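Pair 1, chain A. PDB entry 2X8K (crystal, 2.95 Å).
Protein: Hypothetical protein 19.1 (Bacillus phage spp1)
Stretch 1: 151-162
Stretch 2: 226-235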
# COMPACT_ATOMS: atom_id res chain seq x y z
N VAL A 151 36.10 -42.28 24.75
CA VAL A 151 35.00 -41.59 25.39
C VAL A 151 34.40 -40.78 24.28
O VAL A 151 35.10 -39.97 23.69
CB VAL A 151 35.45 -40.71 26.58
CG1 VAL A 151 34.28 -39.90 27.13
CG2 VAL A 151 36.10 -41.56 27.69
N LYS A 152 33.16 -41.09 23.91
CA LYS A 152 32.48 -40.41 22.82
C LYS A 152 31.58 -39.30 23.34
O LYS A 152 30.70 -39.57 24.16
CB LYS A 152 31.70 -41.42 21.97
CG LYS A 152 30.50 -40.84 21.21
CD LYS A 152 30.81 -40.51 19.78
CE LYS A 152 29.57 -40.63 18.90
NZ LYS A 152 28.68 -41.80 19.17
N ASN A 153 31.79 -38.07 22.84
CA ASN A 153 30.94 -36.95 23.21
C ASN A 153 29.68 -36.98 22.35
O ASN A 153 29.72 -36.61 21.19
CB ASN A 153 31.71 -35.64 23.10
CG ASN A 153 30.90 -34.39 23.10
OD1 ASN A 153 29.72 -34.37 23.46
ND2 ASN A 153 31.52 -33.29 22.69
N THR A 154 28.57 -37.45 22.94
CA THR A 154 27.26 -37.61 22.29
C THR A 154 26.50 -36.31 21.96
O THR A 154 25.53 -36.33 21.20
CB THR A 154 26.44 -38.68 23.00
OG1 THR A 154 26.58 -38.53 24.41
CG2 THR A 154 26.87 -40.08 22.62
N GLY A 155 26.98 -35.18 22.49
CA GLY A 155 26.44 -33.86 22.20
C GLY A 155 26.84 -33.42 20.81
O GLY A 155 27.49 -34.17 20.06
N LEU A 156 26.48 -32.18 20.43
CA LEU A 156 26.82 -31.68 19.10
C LEU A 156 27.79 -30.54 19.13
O LEU A 156 28.20 -30.07 18.08
CB LEU A 156 25.59 -31.39 18.26
CG LEU A 156 24.75 -32.61 17.86
CD1 LEU A 156 23.40 -32.18 17.38
CD2 LEU A 156 25.45 -33.47 16.82
N ALA A 157 28.21 -30.13 20.33
CA ALA A 157 29.21 -29.09 20.55
C ALA A 157 30.33 -29.63 21.45
O ALA A 157 30.17 -30.64 22.17
CB ALA A 157 28.57 -27.91 21.21
N VAL A 158 31.48 -28.92 21.43
CA VAL A 158 32.62 -29.25 22.26
C VAL A 158 32.22 -29.07 23.72
O VAL A 158 31.50 -28.13 24.04
CB VAL A 158 33.85 -28.38 21.85
CG1 VAL A 158 34.77 -28.11 23.03
CG2 VAL A 158 34.62 -29.04 20.71
N THR A 159 32.61 -30.02 24.57
CA THR A 159 32.32 -30.01 26.01
C THR A 159 33.61 -30.07 26.83
O THR A 159 34.62 -30.58 26.35
CB THR A 159 31.25 -31.06 26.40
OG1 THR A 159 30.85 -30.89 27.76
CG2 THR A 159 31.70 -32.49 26.20
N ASN A 160 33.57 -29.48 28.03
CA ASN A 160 34.65 -29.42 29.01
C ASN A 160 34.19 -30.38 30.11
O ASN A 160 33.23 -30.09 30.85
CB ASN A 160 34.85 -27.99 29.51
CG ASN A 160 34.88 -26.98 28.39
OD1 ASN A 160 35.85 -26.90 27.62
ND2 ASN A 160 33.77 -26.25 28.22
N PRO A 161 34.80 -31.58 30.15
CA PRO A 161 34.31 -32.62 31.08
C PRO A 161 34.69 -32.46 32.54
O PRO A 161 35.25 -31.44 32.94
CB PRO A 161 34.85 -33.91 30.47
CG PRO A 161 36.11 -33.50 29.78
CD PRO A 161 35.91 -32.09 29.31
N THR A 162 34.35 -33.47 33.33
CA THR A 162 34.64 -33.54 34.76
C THR A 162 35.15 -34.94 35.07
O THR A 162 34.46 -35.91 34.75
CB THR A 162 33.42 -33.09 35.59
OG1 THR A 162 33.15 -31.72 35.26
CG2 THR A 162 33.64 -33.20 37.08
N TRP A 226 43.84 -28.22 30.38
CA TRP A 226 42.51 -28.79 30.40
C TRP A 226 42.25 -29.08 28.97
O TRP A 226 42.73 -28.38 28.08
CB TRP A 226 41.46 -27.81 30.89
CG TRP A 226 41.88 -26.98 32.03
CD1 TRP A 226 42.77 -25.97 32.01
CD2 TRP A 226 41.41 -27.07 33.37
NE1 TRP A 226 42.90 -25.42 33.26
CE2 TRP A 226 42.07 -26.09 34.12
CE3 TRP A 226 40.49 -27.91 34.02
CZ2 TRP A 226 41.85 -25.91 35.47
CZ3 TRP A 226 40.27 -27.73 35.36
CH2 TRP A 226 40.95 -26.74 36.07
N ILE A 227 41.51 -30.14 28.72
CA ILE A 227 41.27 -30.54 27.36
C ILE A 227 39.78 -30.57 27.16
O ILE A 227 39.02 -30.34 28.09
CB ILE A 227 41.82 -31.93 27.13
CG1 ILE A 227 41.11 -32.90 28.07
CG2 ILE A 227 43.32 -31.94 27.39
CD1 ILE A 227 41.44 -34.32 27.77
N GLN A 228 39.35 -30.86 25.94
CA GLN A 228 37.94 -30.86 25.68
C GLN A 228 37.53 -32.03 24.83
O GLN A 228 38.32 -32.62 24.11
CB GLN A 228 37.56 -29.57 24.98
CG GLN A 228 38.74 -28.67 24.72
CD GLN A 228 38.31 -27.33 24.25
OE1 GLN A 228 38.90 -26.76 23.34
NE2 GLN A 228 37.26 -26.80 24.86
N LEU A 229 36.26 -32.36 24.94
CA LEU A 229 35.68 -33.48 24.19
C LEU A 229 35.01 -32.96 22.89
O LEU A 229 34.01 -32.27 22.98
CB LEU A 229 34.64 -34.14 25.11
CG LEU A 229 34.99 -35.40 25.90
CD1 LEU A 229 36.37 -35.34 26.51
CD2 LEU A 229 33.95 -35.63 26.96
N LYS A 230 35.56 -33.28 21.70
CA LYS A 230 34.98 -32.85 20.41
C LYS A 230 33.72 -33.68 20.11
O LYS A 230 33.65 -34.85 20.50
CB LYS A 230 36.00 -32.99 19.26
CG LYS A 230 37.14 -31.99 19.28
CD LYS A 230 38.06 -32.23 18.10
CE LYS A 230 39.13 -31.18 17.94
NZ LYS A 230 39.54 -31.03 16.50
N PRO A 231 32.71 -33.13 19.41
CA PRO A 231 31.46 -33.90 19.21
C PRO A 231 31.45 -34.99 18.16
O PRO A 231 32.21 -34.91 17.19
CB PRO A 231 30.41 -32.83 18.92
CG PRO A 231 31.18 -31.69 18.40
CD PRO A 231 32.59 -31.75 18.89
N GLN A 232 30.58 -36.00 18.35
CA GLN A 232 30.33 -37.14 17.46
C GLN A 232 31.58 -37.95 17.14
O GLN A 232 31.62 -38.73 16.17
CB GLN A 232 29.63 -36.66 16.18
CG GLN A 232 28.35 -35.88 16.45
CD GLN A 232 27.38 -36.72 17.20
OE1 GLN A 232 26.90 -37.74 16.68
NE2 GLN A 232 27.20 -36.40 18.47
N VAL A 233 32.58 -37.79 18.00
CA VAL A 233 33.91 -38.34 17.84
C VAL A 233 34.46 -38.84 19.20
O VAL A 233 34.19 -38.25 20.27
CB VAL A 233 34.76 -37.20 17.19
CG1 VAL A 233 36.22 -37.19 17.63
CG2 VAL A 233 34.64 -37.22 15.69
N ASN A 234 35.26 -39.94 19.13
CA ASN A 234 35.90 -40.55 20.29
C ASN A 234 37.07 -39.71 20.79
O ASN A 234 37.80 -39.12 19.98
CB ASN A 234 36.41 -41.95 19.97
CG ASN A 234 35.37 -43.01 20.03
OD1 ASN A 234 34.48 -43.01 20.88
ND2 ASN A 234 35.50 -43.98 19.15
N THR A 235 37.25 -39.68 22.11
CA THR A 235 38.32 -39.01 22.82
C THR A 235 39.00 -40.13 23.62
O THR A 235 38.34 -40.77 24.44
CB THR A 235 37.78 -37.87 23.67
OG1 THR A 235 37.14 -36.88 22.82
CG2 THR A 235 38.85 -37.20 24.49

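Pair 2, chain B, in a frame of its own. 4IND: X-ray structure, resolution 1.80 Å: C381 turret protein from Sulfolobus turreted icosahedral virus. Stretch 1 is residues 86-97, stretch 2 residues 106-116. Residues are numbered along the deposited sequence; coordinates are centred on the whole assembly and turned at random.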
# COMPACT_ATOMS: atom_id res chain seq x y z
N VAL B 86 11.19 32.44 12.02
CA VAL B 86 11.40 33.60 12.91
C VAL B 86 12.39 34.57 12.29
O VAL B 86 13.08 34.25 11.32
CB VAL B 86 11.91 33.19 14.31
CG1 VAL B 86 10.95 32.24 15.00
CG2 VAL B 86 13.30 32.57 14.20
N TYR B 87 12.46 35.78 12.85
CA TYR B 87 13.43 36.76 12.42
C TYR B 87 14.00 37.44 13.67
O TYR B 87 13.26 37.95 14.53
CB TYR B 87 12.81 37.81 11.48
CG TYR B 87 13.80 38.89 11.09
CD1 TYR B 87 14.68 38.70 10.04
CD2 TYR B 87 13.87 40.10 11.79
CE1 TYR B 87 15.59 39.67 9.68
CE2 TYR B 87 14.79 41.09 11.44
CZ TYR B 87 15.65 40.86 10.38
OH TYR B 87 16.58 41.82 10.00
N ASN B 88 15.32 37.43 13.78
CA ASN B 88 15.98 37.97 14.96
C ASN B 88 16.22 39.46 14.74
O ASN B 88 17.09 39.85 13.96
CB ASN B 88 17.30 37.25 15.20
CG ASN B 88 18.04 37.78 16.43
OD1 ASN B 88 17.48 38.56 17.21
ND2 ASN B 88 19.28 37.37 16.61
N THR B 89 15.42 40.30 15.40
CA THR B 89 15.54 41.74 15.22
C THR B 89 16.69 42.33 16.00
O THR B 89 17.02 43.48 15.82
CB THR B 89 14.25 42.51 15.63
OG1 THR B 89 14.07 42.39 17.04
CG2 THR B 89 13.01 41.95 14.92
N ASN B 90 17.27 41.54 16.91
CA ASN B 90 18.41 41.99 17.71
C ASN B 90 19.70 42.11 16.89
O ASN B 90 19.90 41.39 15.92
CB ASN B 90 18.67 41.01 18.87
CG ASN B 90 17.45 40.79 19.76
OD1 ASN B 90 16.75 40.00 19.65
ND2 ASN B 90 17.28 41.52 20.58
N SER B 91 20.61 42.99 17.32
CA SER B 91 21.91 43.08 16.67
C SER B 91 22.91 42.11 17.29
O SER B 91 24.12 42.26 17.11
CB SER B 91 22.41 44.51 16.75
OG SER B 91 22.52 44.91 18.11
N PHE B 92 22.40 41.11 18.01
CA PHE B 92 23.24 40.05 18.58
C PHE B 92 22.54 38.72 18.40
O PHE B 92 21.32 38.68 18.19
CB PHE B 92 23.50 40.31 20.07
CG PHE B 92 22.26 40.66 20.85
CD1 PHE B 92 21.39 39.67 21.28
CD2 PHE B 92 21.96 41.98 21.15
CE1 PHE B 92 20.24 39.97 21.99
CE2 PHE B 92 20.81 42.31 21.85
CZ PHE B 92 19.95 41.30 22.28
N SER B 93 23.29 37.63 18.51
CA SER B 93 22.75 36.29 18.37
C SER B 93 21.87 35.97 19.55
O SER B 93 22.10 36.47 20.66
CB SER B 93 23.91 35.28 18.32
OG SER B 93 24.60 35.39 17.11
N VAL B 94 20.86 35.15 19.32
CA VAL B 94 20.05 34.59 20.40
C VAL B 94 20.00 33.09 20.22
O VAL B 94 20.27 32.59 19.14
CB VAL B 94 18.63 35.19 20.41
CG1 VAL B 94 18.71 36.72 20.56
CG2 VAL B 94 17.86 34.82 19.15
N THR B 95 19.67 32.37 21.29
CA THR B 95 19.61 30.92 21.22
C THR B 95 18.20 30.43 21.55
O THR B 95 17.44 31.08 22.28
CB THR B 95 20.65 30.24 22.12
OG1 THR B 95 20.24 30.35 23.48
CG2 THR B 95 22.02 30.88 21.96
N VAL B 96 17.85 29.29 20.98
CA VAL B 96 16.57 28.67 21.26
C VAL B 96 16.87 27.22 21.59
O VAL B 96 17.83 26.64 21.06
CB VAL B 96 15.64 28.79 20.03
CG1 VAL B 96 14.61 27.70 20.04
CG2 VAL B 96 14.98 30.17 19.99
N THR B 97 16.06 26.64 22.47
CA THR B 97 16.22 25.24 22.85
C THR B 97 15.04 24.42 22.35
O THR B 97 13.95 24.48 22.95
CB THR B 97 16.35 25.11 24.38
OG1 THR B 97 17.43 25.93 24.84
CG2 THR B 97 16.58 23.66 24.80
N MET B 106 20.28 21.05 24.11
CA MET B 106 20.78 21.35 22.77
C MET B 106 20.09 22.59 22.23
O MET B 106 18.91 22.83 22.52
CB MET B 106 20.59 20.14 21.83
CG MET B 106 21.38 18.93 22.31
SD MET B 106 21.37 17.53 21.17
CE MET B 106 19.62 17.31 20.98
N THR B 107 20.82 23.39 21.46
CA THR B 107 20.33 24.70 21.04
C THR B 107 20.48 25.00 19.56
O THR B 107 21.31 24.38 18.87
CB THR B 107 21.08 25.82 21.79
OG1 THR B 107 22.49 25.67 21.61
CG2 THR B 107 20.78 25.79 23.29
N TYR B 108 19.69 25.96 19.09
CA TYR B 108 19.94 26.63 17.83
C TYR B 108 20.55 27.99 18.13
O TYR B 108 20.16 28.65 19.11
CB TYR B 108 18.63 26.85 17.07
CG TYR B 108 17.95 25.59 16.61
CD1 TYR B 108 18.70 24.51 16.13
CD2 TYR B 108 16.57 25.47 16.64
CE1 TYR B 108 18.07 23.36 15.70
CE2 TYR B 108 15.93 24.31 16.21
CZ TYR B 108 16.69 23.27 15.74
OH TYR B 108 16.07 22.13 15.31
N SER B 109 21.50 28.42 17.31
CA SER B 109 22.06 29.75 17.40
C SER B 109 21.54 30.59 16.22
O SER B 109 21.75 30.27 15.07
CB SER B 109 23.59 29.68 17.42
OG SER B 109 24.14 30.96 17.50
N ILE B 110 20.84 31.68 16.53
CA ILE B 110 20.20 32.49 15.50
C ILE B 110 20.93 33.82 15.35
O ILE B 110 20.94 34.64 16.27
CB ILE B 110 18.70 32.74 15.85
CG1 ILE B 110 17.97 31.41 16.08
CG2 ILE B 110 18.00 33.54 14.75
CD1 ILE B 110 16.48 31.56 16.49
N GLY B 111 21.54 34.03 14.19
CA GLY B 111 22.37 35.20 13.96
C GLY B 111 21.60 36.51 14.05
O GLY B 111 20.37 36.55 13.89
N ALA B 112 22.33 37.59 14.34
CA ALA B 112 21.77 38.94 14.40
C ALA B 112 21.10 39.33 13.08
O ALA B 112 21.60 39.01 12.00
CB ALA B 112 22.86 39.93 14.75
N ASN B 113 19.97 40.03 13.17
CA ASN B 113 19.30 40.57 11.98
C ASN B 113 19.09 39.56 10.85
O ASN B 113 19.38 39.86 9.69
CB ASN B 113 20.08 41.75 11.42
CG ASN B 113 20.35 42.81 12.47
OD1 ASN B 113 19.41 43.42 12.99
ND2 ASN B 113 21.62 43.04 12.79
N SER B 114 18.61 38.37 11.18
CA SER B 114 18.40 37.38 10.14
C SER B 114 17.19 36.51 10.37
O SER B 114 16.77 36.29 11.51
CB SER B 114 19.66 36.52 9.95
OG SER B 114 20.01 35.89 11.16
N GLU B 115 16.64 36.05 9.25
CA GLU B 115 15.54 35.08 9.23
C GLU B 115 16.12 33.73 9.63
O GLU B 115 17.30 33.46 9.40
CB GLU B 115 14.97 35.02 7.81
CG GLU B 115 13.73 34.15 7.66
CD GLU B 115 14.04 32.68 7.42
OE1 GLU B 115 15.21 32.35 7.10
OE2 GLU B 115 13.12 31.85 7.55
N PHE B 116 15.31 32.87 10.24
CA PHE B 116 15.79 31.55 10.66
C PHE B 116 14.62 30.59 10.77
O PHE B 116 13.52 31.00 11.15
CB PHE B 116 16.46 31.67 12.03
CG PHE B 116 17.17 30.42 12.50
CD1 PHE B 116 18.52 30.23 12.22
CD2 PHE B 116 16.51 29.47 13.25
CE1 PHE B 116 19.19 29.10 12.67
CE2 PHE B 116 17.16 28.33 13.71
CZ PHE B 116 18.51 28.14 13.42
O HOH W 1 25.03 37.49 14.77
O HOH W 2 25.25 32.96 15.76

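What backbone arrangement do the two pairs share? In each, two antiparallel segments pair at one end, part around a turn, and pair again beyond it; 14 central residues superpose with an RMSD of 0.6 Å. At the first end, Val A151 and Thr A235 form a hydrogen-bonded pair, with Val A151 N to Thr A235 O and Thr A235 N to Val A151 O both 2.7 Å. The matching Val B86 and Phe B116 do the same, at 2.9 Å from Val B86 N to Phe B116 O and 2.8 Å from Phe B116 N to Val B86 O. Past the turn, Thr A159 faces Leu A229 as Val B94 faces Ile B110. Pair 2 continues this ladder with Val B96 and Tyr B108.

What holds the turn in place? Both pairs use an asparagine, Asn A153 matching Asn B88, each with chi1 in the t well. Its carbonyl oxygen accepts from the backbone two residues on: Gly A155 N to Asn A153 OD1 is 3.0 Å, as is Asn B90 N to Asn B88 OD1. Its amide donates back across the loop, with Asn A153 ND2 to Ala A157 O at 3.0 Å and Asn B88 ND2 to Phe B92 O at 2.9 Å. The same nitrogen also reaches the other stretch, through a weak bond to Leu A229 O (2.7 Å from Asn A153 ND2) in pair 1, and weak bonds to Ile B110 O and Gly B111 O (3.2 and 3.0 Å from Asn B88 ND2) in pair 2. One side chain thus ties its own loop to the opposing backbone.

How does the opposing stretch grip the loop? Gln A232 and Asn B113 match, and both have positive phi. Both residues donate from the backbone: Gln A232 N to Asn A153 O at 3.0 Å, and Asn B113 N to Asn B90 O at 3.1 Å. Pair 1 adds a side-chain bond, from Gln A232 NE2 to Gly A155 O at 2.8 Å.

How do different side chains fill the space between the segments? Leu A229 and Ile B110 match, and each has the largest covered area in its pair. Leu A229 CD2 lies 4.3 Å from Val A151 CG1, while Ile B110 CD1 lies 4.0 Å from Val B86 CG2. Nearby, Val A158 CG2 packs 3.8 Å from Pro A231 CD. At the matching positions, Ser B93 and Ala B112 leave a water to connect them, 3.2 Å from Ser B93 OG and 2.7 Å from Ala B112 N, whose hydrogen it accepts. Apolar contact in pair 1 thus gives way to a bridging water in pair 2.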